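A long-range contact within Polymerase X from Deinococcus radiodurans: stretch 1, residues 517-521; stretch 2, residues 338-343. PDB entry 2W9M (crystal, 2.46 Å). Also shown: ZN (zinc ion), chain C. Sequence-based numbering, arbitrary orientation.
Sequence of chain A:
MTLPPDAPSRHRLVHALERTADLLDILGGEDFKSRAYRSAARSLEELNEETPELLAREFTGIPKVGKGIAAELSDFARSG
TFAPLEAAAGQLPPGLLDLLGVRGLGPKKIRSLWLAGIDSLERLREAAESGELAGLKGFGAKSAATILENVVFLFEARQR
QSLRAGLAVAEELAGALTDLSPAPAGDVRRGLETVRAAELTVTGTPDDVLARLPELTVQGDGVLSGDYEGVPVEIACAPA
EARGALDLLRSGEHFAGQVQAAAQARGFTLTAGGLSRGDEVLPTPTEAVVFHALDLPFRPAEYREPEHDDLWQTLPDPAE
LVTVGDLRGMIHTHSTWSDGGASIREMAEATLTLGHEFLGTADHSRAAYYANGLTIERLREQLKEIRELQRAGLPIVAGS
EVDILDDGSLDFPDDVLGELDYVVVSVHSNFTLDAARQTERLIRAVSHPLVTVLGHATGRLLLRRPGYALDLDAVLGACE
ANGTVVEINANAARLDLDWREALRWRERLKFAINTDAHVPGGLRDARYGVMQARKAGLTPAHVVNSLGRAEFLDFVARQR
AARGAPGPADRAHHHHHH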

# COMPACT_ATOMS: atom_id res chain seq x y z
N ALA A 517 5.67 -6.50 0.44
CA ALA A 517 6.95 -5.88 0.09
C ALA A 517 7.61 -6.48 -1.15
O ALA A 517 7.80 -7.70 -1.24
CB ALA A 517 7.91 -5.96 1.28
N HIS A 518 7.97 -5.63 -2.10
CA HIS A 518 8.71 -6.06 -3.28
C HIS A 518 10.18 -5.66 -3.15
O HIS A 518 10.98 -5.88 -4.06
CB HIS A 518 8.10 -5.46 -4.54
CG HIS A 518 6.84 -6.14 -4.96
ND1 HIS A 518 5.64 -5.98 -4.29
CD2 HIS A 518 6.58 -7.01 -5.97
CE1 HIS A 518 4.71 -6.70 -4.88
NE2 HIS A 518 5.25 -7.34 -5.90
N VAL A 519 10.52 -5.09 -2.00
CA VAL A 519 11.82 -4.52 -1.74
C VAL A 519 11.97 -4.47 -0.22
O VAL A 519 10.98 -4.36 0.49
CB VAL A 519 11.91 -3.11 -2.37
CG1 VAL A 519 12.48 -2.09 -1.38
CG2 VAL A 519 12.71 -3.15 -3.66
N PRO A 520 13.21 -4.57 0.29
CA PRO A 520 13.41 -4.63 1.75
C PRO A 520 12.76 -3.46 2.49
O PRO A 520 12.18 -3.65 3.56
CB PRO A 520 14.94 -4.58 1.89
CG PRO A 520 15.46 -5.06 0.59
CD PRO A 520 14.48 -4.62 -0.45
N GLY A 521 12.87 -2.26 1.93
CA GLY A 521 12.27 -1.09 2.55
C GLY A 521 10.76 -1.18 2.58
O GLY A 521 10.11 -0.46 3.33
ZN ZN C . 4.35 -8.42 -7.45
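Stretch 2 (338-343) SDGGAS

Stretch 2 is an irregular segment, without helix or strand, that runs alongside stretch 1 in nearly the same direction: the path from Asp339 to Ala342 and the path from His518 to Pro520 differ by only 9°. The register is set by two pairs of CA atoms, His518 CA to Gly340 CA at 4.3 Å and Val519 CA to Gly341 CA at 5.3 Å. Stretch 1 is itself loop until Pro520, where a 3-10 segment begins, so the contact is made largely by irregular backbone, burying 237 Å² in all.

The first tie is metal coordination. The zinc ion is held by His518 NE2 at 2.1 Å and by both carboxylate oxygens of Asp339, OD2 at 2.3 Å and OD1 at 2.6 Å, with one further ligand from elsewhere in the structure. Both side chains leave the backbone sideways to the opposing stretch, yet their ends come nearer, His518 with chi1 in the m well and Asp339 with chi1 in the p well. Asp339 OD1 lies at the edge of the imidazole, near its plane, 3.0 Å from His518 CD2. Asp339 OD1 is also 3.1 Å from His518 NE2, but this is no hydrogen bond; both atoms bind the zinc. Histidine offers a neutral nitrogen and aspartate a negative charge, a combination well suited to zinc. On its other nitrogen, ND1, His518 is hydrogen-bonded to a residue adjoining one of the stretches.

The second tie is between backbones. Gly341 N donates a hydrogen bond to His518 O across 2.8 Å, with an N-H...O angle of 139°, so it is short but noticeably bent. His518 O also lies 3.2 Å from Gly340 CA, which is two bonds from the donor nitrogen and so is carried close by the hydrogen bond. Glycine suits position 341: a CB on Gly341 would come within a tight 3.2 Å of Val519 CG2. In its absence, Val519 CG2 rests 4.4 Å from Gly341 CA. A CB on Gly340 would lie 3.4 Å from His518 O, close but not a clash. Gly340, with phi/psi of -85/176, is extended, whereas Gly341, at -115/-1, turns the chain before Ala342 extends it again at -132/159.

The last contact is apolar. Ala342 points its CB toward stretch 1 and meets the proline ring, Pro520 CG to Ala342 CB measuring 3.7 Å. The methyl group and the ring carbon are both apolar and meet at van der Waals distance. Beyond it, Ser343 makes no contact with stretch 1; as an N-cap, its side chain caps a backbone nitrogen of the helix that follows.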

# COMPACT_ATOMS: atom_id res chain seq x y z
N SER A 338 10.49 -13.61 -8.20
CA SER A 338 9.29 -13.11 -8.85
C SER A 338 9.56 -11.72 -9.44
O SER A 338 10.41 -11.55 -10.32
CB SER A 338 8.14 -13.04 -7.84
OG SER A 338 6.89 -13.09 -8.49
N ASP A 339 8.84 -10.72 -8.93
CA ASP A 339 9.05 -9.34 -9.35
C ASP A 339 9.56 -8.47 -8.20
O ASP A 339 9.34 -7.26 -8.20
CB ASP A 339 7.78 -8.76 -9.97
CG ASP A 339 6.63 -8.67 -8.98
OD1 ASP A 339 6.73 -9.27 -7.89
OD2 ASP A 339 5.63 -7.99 -9.29
N GLY A 340 10.24 -9.08 -7.24
CA GLY A 340 10.88 -8.33 -6.17
C GLY A 340 12.26 -7.85 -6.58
O GLY A 340 12.74 -8.17 -7.67
N GLY A 341 12.90 -7.09 -5.70
CA GLY A 341 14.20 -6.52 -6.02
C GLY A 341 15.34 -7.03 -5.14
O GLY A 341 16.49 -6.63 -5.32
N ALA A 342 15.01 -7.90 -4.20
CA ALA A 342 16.01 -8.45 -3.30
C ALA A 342 15.88 -9.97 -3.20
O ALA A 342 14.84 -10.54 -3.51
CB ALA A 342 15.88 -7.81 -1.92
N SER A 343 16.96 -10.62 -2.77
CA SER A 343 16.94 -12.07 -2.57
C SER A 343 16.13 -12.37 -1.32
O SER A 343 15.85 -11.48 -0.53
CB SER A 343 18.36 -12.60 -2.40
OG SER A 343 18.88 -12.22 -1.14